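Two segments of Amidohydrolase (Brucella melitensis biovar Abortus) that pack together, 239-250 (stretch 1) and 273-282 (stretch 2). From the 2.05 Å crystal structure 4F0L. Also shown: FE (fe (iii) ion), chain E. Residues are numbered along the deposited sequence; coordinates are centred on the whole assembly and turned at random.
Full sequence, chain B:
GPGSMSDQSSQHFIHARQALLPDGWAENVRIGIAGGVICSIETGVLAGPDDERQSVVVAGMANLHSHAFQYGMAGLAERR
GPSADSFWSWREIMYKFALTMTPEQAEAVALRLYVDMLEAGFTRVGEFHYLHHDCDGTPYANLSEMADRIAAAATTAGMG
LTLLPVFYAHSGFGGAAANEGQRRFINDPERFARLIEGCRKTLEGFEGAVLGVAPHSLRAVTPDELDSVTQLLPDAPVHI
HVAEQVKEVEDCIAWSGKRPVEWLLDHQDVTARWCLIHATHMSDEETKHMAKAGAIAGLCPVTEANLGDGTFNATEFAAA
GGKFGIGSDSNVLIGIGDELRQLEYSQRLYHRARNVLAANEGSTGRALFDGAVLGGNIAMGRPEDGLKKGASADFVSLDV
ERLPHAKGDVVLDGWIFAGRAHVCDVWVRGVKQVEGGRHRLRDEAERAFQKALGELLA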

# COMPACT_ATOMS: atom_id res chain seq x y z
N HIS B 239 -10.97 22.67 -11.94
CA HIS B 239 -11.06 21.28 -11.49
C HIS B 239 -12.50 20.91 -11.22
O HIS B 239 -13.28 21.75 -10.76
CB HIS B 239 -10.26 21.07 -10.23
CG HIS B 239 -8.78 21.08 -10.45
ND1 HIS B 239 -7.94 20.23 -9.80
CD2 HIS B 239 -7.97 21.90 -11.23
CE1 HIS B 239 -6.70 20.45 -10.19
NE2 HIS B 239 -6.70 21.47 -11.06
N ILE B 240 -12.85 19.66 -11.50
CA ILE B 240 -14.21 19.16 -11.29
C ILE B 240 -14.17 17.67 -11.05
O ILE B 240 -13.45 16.97 -11.74
CB ILE B 240 -15.10 19.49 -12.52
CG1 ILE B 240 -16.53 18.99 -12.34
CG2 ILE B 240 -14.52 18.91 -13.81
CD1 ILE B 240 -17.55 19.72 -13.19
N HIS B 241 -14.97 17.16 -10.09
CA HIS B 241 -15.15 15.71 -9.94
C HIS B 241 -15.99 15.23 -11.09
O HIS B 241 -17.06 15.77 -11.32
CB HIS B 241 -15.93 15.31 -8.67
CG HIS B 241 -15.21 15.53 -7.35
ND1 HIS B 241 -15.75 16.25 -6.34
CD2 HIS B 241 -14.01 15.00 -6.86
CE1 HIS B 241 -14.90 16.24 -5.27
NE2 HIS B 241 -13.84 15.48 -5.60
N VAL B 242 -15.57 14.19 -11.80
CA VAL B 242 -16.44 13.62 -12.81
C VAL B 242 -16.30 12.08 -12.97
O VAL B 242 -15.20 11.51 -12.96
CB VAL B 242 -16.27 14.39 -14.16
CG1 VAL B 242 -14.86 14.25 -14.70
CG2 VAL B 242 -17.27 13.88 -15.16
N ALA B 243 -17.45 11.40 -13.11
CA ALA B 243 -17.46 9.97 -13.44
C ALA B 243 -16.76 9.06 -12.41
O ALA B 243 -16.22 8.00 -12.75
CB ALA B 243 -16.88 9.77 -14.83
N GLU B 244 -16.84 9.44 -11.14
CA GLU B 244 -16.18 8.69 -10.06
C GLU B 244 -16.88 7.35 -9.75
O GLU B 244 -16.19 6.32 -9.55
CB GLU B 244 -16.05 9.52 -8.77
CG GLU B 244 -15.28 8.76 -7.68
CD GLU B 244 -15.17 9.50 -6.34
OE1 GLU B 244 -14.53 8.97 -5.39
OE2 GLU B 244 -15.69 10.62 -6.23
N GLN B 245 -18.21 7.37 -9.71
CA GLN B 245 -19.04 6.20 -9.33
C GLN B 245 -20.00 5.83 -10.47
O GLN B 245 -20.45 6.72 -11.21
CB GLN B 245 -19.86 6.52 -8.07
CG GLN B 245 -19.03 6.98 -6.87
CD GLN B 245 -19.80 7.23 -5.57
OE1 GLN B 245 -20.34 8.32 -5.36
NE2 GLN B 245 -19.77 6.25 -4.64
N VAL B 246 -20.33 4.54 -10.61
CA VAL B 246 -21.24 4.08 -11.67
C VAL B 246 -22.61 4.77 -11.56
O VAL B 246 -23.22 5.11 -12.59
CB VAL B 246 -21.41 2.54 -11.65
CG1 VAL B 246 -22.66 2.08 -12.42
CG2 VAL B 246 -20.14 1.89 -12.21
N LYS B 247 -23.07 5.01 -10.34
CA LYS B 247 -24.39 5.62 -10.15
C LYS B 247 -24.43 6.99 -10.82
O LYS B 247 -25.47 7.34 -11.40
CB LYS B 247 -24.79 5.72 -8.67
N GLU B 248 -23.33 7.74 -10.79
CA GLU B 248 -23.31 9.07 -11.45
C GLU B 248 -23.47 8.95 -12.96
O GLU B 248 -24.17 9.74 -13.56
CB GLU B 248 -22.02 9.89 -11.12
CG GLU B 248 -21.93 11.19 -11.91
CD GLU B 248 -20.63 11.96 -11.73
OE1 GLU B 248 -20.26 12.25 -10.59
OE2 GLU B 248 -20.00 12.33 -12.74
N VAL B 249 -22.80 7.98 -13.55
CA VAL B 249 -22.88 7.74 -15.00
C VAL B 249 -24.33 7.40 -15.41
O VAL B 249 -24.85 8.00 -16.35
CB VAL B 249 -21.93 6.60 -15.42
CG1 VAL B 249 -22.18 6.15 -16.86
CG2 VAL B 249 -20.48 7.02 -15.21
N GLU B 250 -24.96 6.50 -14.65
CA GLU B 250 -26.34 6.11 -14.89
C GLU B 250 -27.28 7.34 -14.75
O GLU B 250 -28.12 7.59 -15.62
CB GLU B 250 -26.80 5.01 -13.88
CG GLU B 250 -26.04 3.68 -13.77
CD GLU B 250 -25.99 2.87 -15.05
OE1 GLU B 250 -25.65 3.44 -16.13
OE2 GLU B 250 -26.26 1.64 -14.98
N ARG B 273 -6.22 23.38 -19.26
CA ARG B 273 -6.64 24.23 -18.14
C ARG B 273 -7.47 23.39 -17.14
O ARG B 273 -7.57 23.75 -15.96
CB ARG B 273 -7.46 25.40 -18.71
CG ARG B 273 -8.00 26.40 -17.75
CD ARG B 273 -9.07 27.28 -18.41
NE ARG B 273 -9.64 28.13 -17.38
CZ ARG B 273 -10.89 28.55 -17.31
NH1 ARG B 273 -11.77 28.24 -18.25
NH2 ARG B 273 -11.26 29.28 -16.26
N TRP B 274 -8.07 22.32 -17.64
CA TRP B 274 -9.00 21.50 -16.88
C TRP B 274 -8.32 20.30 -16.32
O TRP B 274 -7.46 19.70 -16.99
CB TRP B 274 -10.16 21.04 -17.75
CG TRP B 274 -11.11 22.15 -18.15
CD1 TRP B 274 -10.87 23.25 -18.99
CD2 TRP B 274 -12.50 22.30 -17.74
NE1 TRP B 274 -12.00 24.04 -19.10
CE2 TRP B 274 -13.01 23.52 -18.39
CE3 TRP B 274 -13.36 21.57 -16.92
CZ2 TRP B 274 -14.31 23.98 -18.20
CZ3 TRP B 274 -14.67 22.04 -16.73
CH2 TRP B 274 -15.13 23.20 -17.37
N CYS B 275 -8.70 19.96 -15.08
CA CYS B 275 -8.32 18.72 -14.44
C CYS B 275 -9.61 17.98 -14.00
O CYS B 275 -10.41 18.52 -13.22
CB CYS B 275 -7.41 18.95 -13.24
SG CYS B 275 -6.87 17.41 -12.45
N LEU B 276 -9.82 16.80 -14.56
CA LEU B 276 -11.05 16.07 -14.27
C LEU B 276 -10.67 15.06 -13.25
O LEU B 276 -9.86 14.17 -13.53
CB LEU B 276 -11.61 15.38 -15.52
CG LEU B 276 -11.80 16.22 -16.78
CD1 LEU B 276 -12.61 15.44 -17.84
CD2 LEU B 276 -12.42 17.57 -16.45
N ILE B 277 -11.23 15.21 -12.07
CA ILE B 277 -10.87 14.37 -10.92
C ILE B 277 -11.58 13.00 -11.02
O ILE B 277 -12.79 12.92 -11.28
CB ILE B 277 -11.21 15.06 -9.58
CG1 ILE B 277 -10.65 16.49 -9.57
CG2 ILE B 277 -10.63 14.27 -8.40
CD1 ILE B 277 -9.12 16.54 -9.65
N HIS B 278 -10.81 11.94 -10.81
CA HIS B 278 -11.25 10.54 -10.98
C HIS B 278 -11.39 10.12 -12.42
O HIS B 278 -10.53 9.35 -12.93
CB HIS B 278 -12.51 10.21 -10.16
CG HIS B 278 -12.39 10.61 -8.71
ND1 HIS B 278 -11.41 10.13 -7.92
CD2 HIS B 278 -13.14 11.49 -7.93
CE1 HIS B 278 -11.53 10.67 -6.69
NE2 HIS B 278 -12.58 11.53 -6.70
N ALA B 279 -12.44 10.60 -13.11
CA ALA B 279 -12.69 10.20 -14.48
C ALA B 279 -12.60 8.67 -14.57
O ALA B 279 -12.07 8.14 -15.53
CB ALA B 279 -11.69 10.83 -15.43
N THR B 280 -13.16 7.99 -13.56
CA THR B 280 -12.95 6.56 -13.38
C THR B 280 -13.75 5.69 -14.35
O THR B 280 -13.24 4.65 -14.79
CB THR B 280 -13.30 6.14 -11.95
OG1 THR B 280 -12.63 7.03 -11.04
CG2 THR B 280 -12.95 4.65 -11.68
N HIS B 281 -14.95 6.12 -14.70
CA HIS B 281 -15.80 5.34 -15.58
C HIS B 281 -15.95 6.09 -16.88
O HIS B 281 -16.82 6.96 -17.04
CB HIS B 281 -17.16 5.04 -14.92
CG HIS B 281 -17.02 4.35 -13.58
ND1 HIS B 281 -16.91 3.01 -13.46
CD2 HIS B 281 -16.91 4.87 -12.30
CE1 HIS B 281 -16.74 2.68 -12.17
NE2 HIS B 281 -16.74 3.82 -11.45
N MET B 282 -15.10 5.74 -17.84
CA MET B 282 -15.18 6.30 -19.18
C MET B 282 -15.22 5.21 -20.24
O MET B 282 -14.58 4.15 -20.08
CB MET B 282 -13.97 7.17 -19.46
CG MET B 282 -13.94 8.46 -18.70
SD MET B 282 -12.61 9.57 -19.24
CE MET B 282 -11.17 8.56 -18.88
FE FE E . -12.40 14.57 -3.97
O HOH W 1 -12.89 12.56 -4.66
O HOH W 2 -14.06 13.76 -2.64

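The two stretches meet first as neighbouring parallel strands. The axes of strands 239-242 and 274-276 approach to 5.0 Å, with their N-to-C directions 25° apart, and the register pairs His239 with Cys275, Ile240 with Leu276 and His241 with Ile277. The hydrogen bonds alternate as parallel pairing requires: Ile240 uses both its polar backbone atoms, its N donating to Cys275 O (3.2 Å, 153° at the hydrogen) and its O accepting from Ile277 N (2.9 Å, 169°). Val242 N then donates to Ile277 O (3.1 Å) at a nearly linear 177°. Beside this ladder, His239 CA lies 3.3 Å from Cys275 O, in a CA-H...O contact with an angle of 149°.

Beyond Ile277, where the second chain turns a corner, the pattern loosens. Ala279 N reaches Val242 O at 2.9 Å, but the 129° angle makes the bond weak. Ala243 O accepts twice, from His281 N at 3.0 Å and 147°, and weakly from Thr280 N at 3.2 Å and 121°. Ala243 has positive phi and psi (61°/33°), and its own N is held within the first stretch by Glu248 OE2 at 2.7 Å.

Side chains of paired residues share a face of the sheet. His239 and Cys275 lie on one, where Cys275 CB sits 3.4 Å from the centroid of the His239 ring and only 10° off its normal, a CH-pi contact; Cys275 SG, 4.2 Å from that centroid, is also over the face. On the other face, Ile240 CG2 packs against Leu276 CD2 at 3.6 Å and meets the edge of the Trp274 ring, 4.3 Å from CE3. Val242 CG1 comes within 3.5 Å of Leu276 CB.

His241, on the same face as His239, binds the iron through NE2 at 2.4 Å. Its ring meets that of His278 rim to rim: the planes differ by just 9°, yet the centroids are 5.6 Å apart and neither ring covers the other. Water 1, bound to FE at 2.2 Å, lies 2.3 Å from His278 NE2. The extended Glu244 side chain (chi1 and chi2 both t) crosses a face of the His278 ring, with CG 3.7 Å from the centroid and 24° off the normal. Its carboxylate atom OE2 is 3.3 Å from His278 NE2, but the angle is too poor for a hydrogen bond.

His281 has the largest area covered by the opposing stretch, 103 Å². Val246 CG2 lies over its ring, 3.8 Å from the centroid, while Val249 CG2 approaches His281 CB at 3.9 Å.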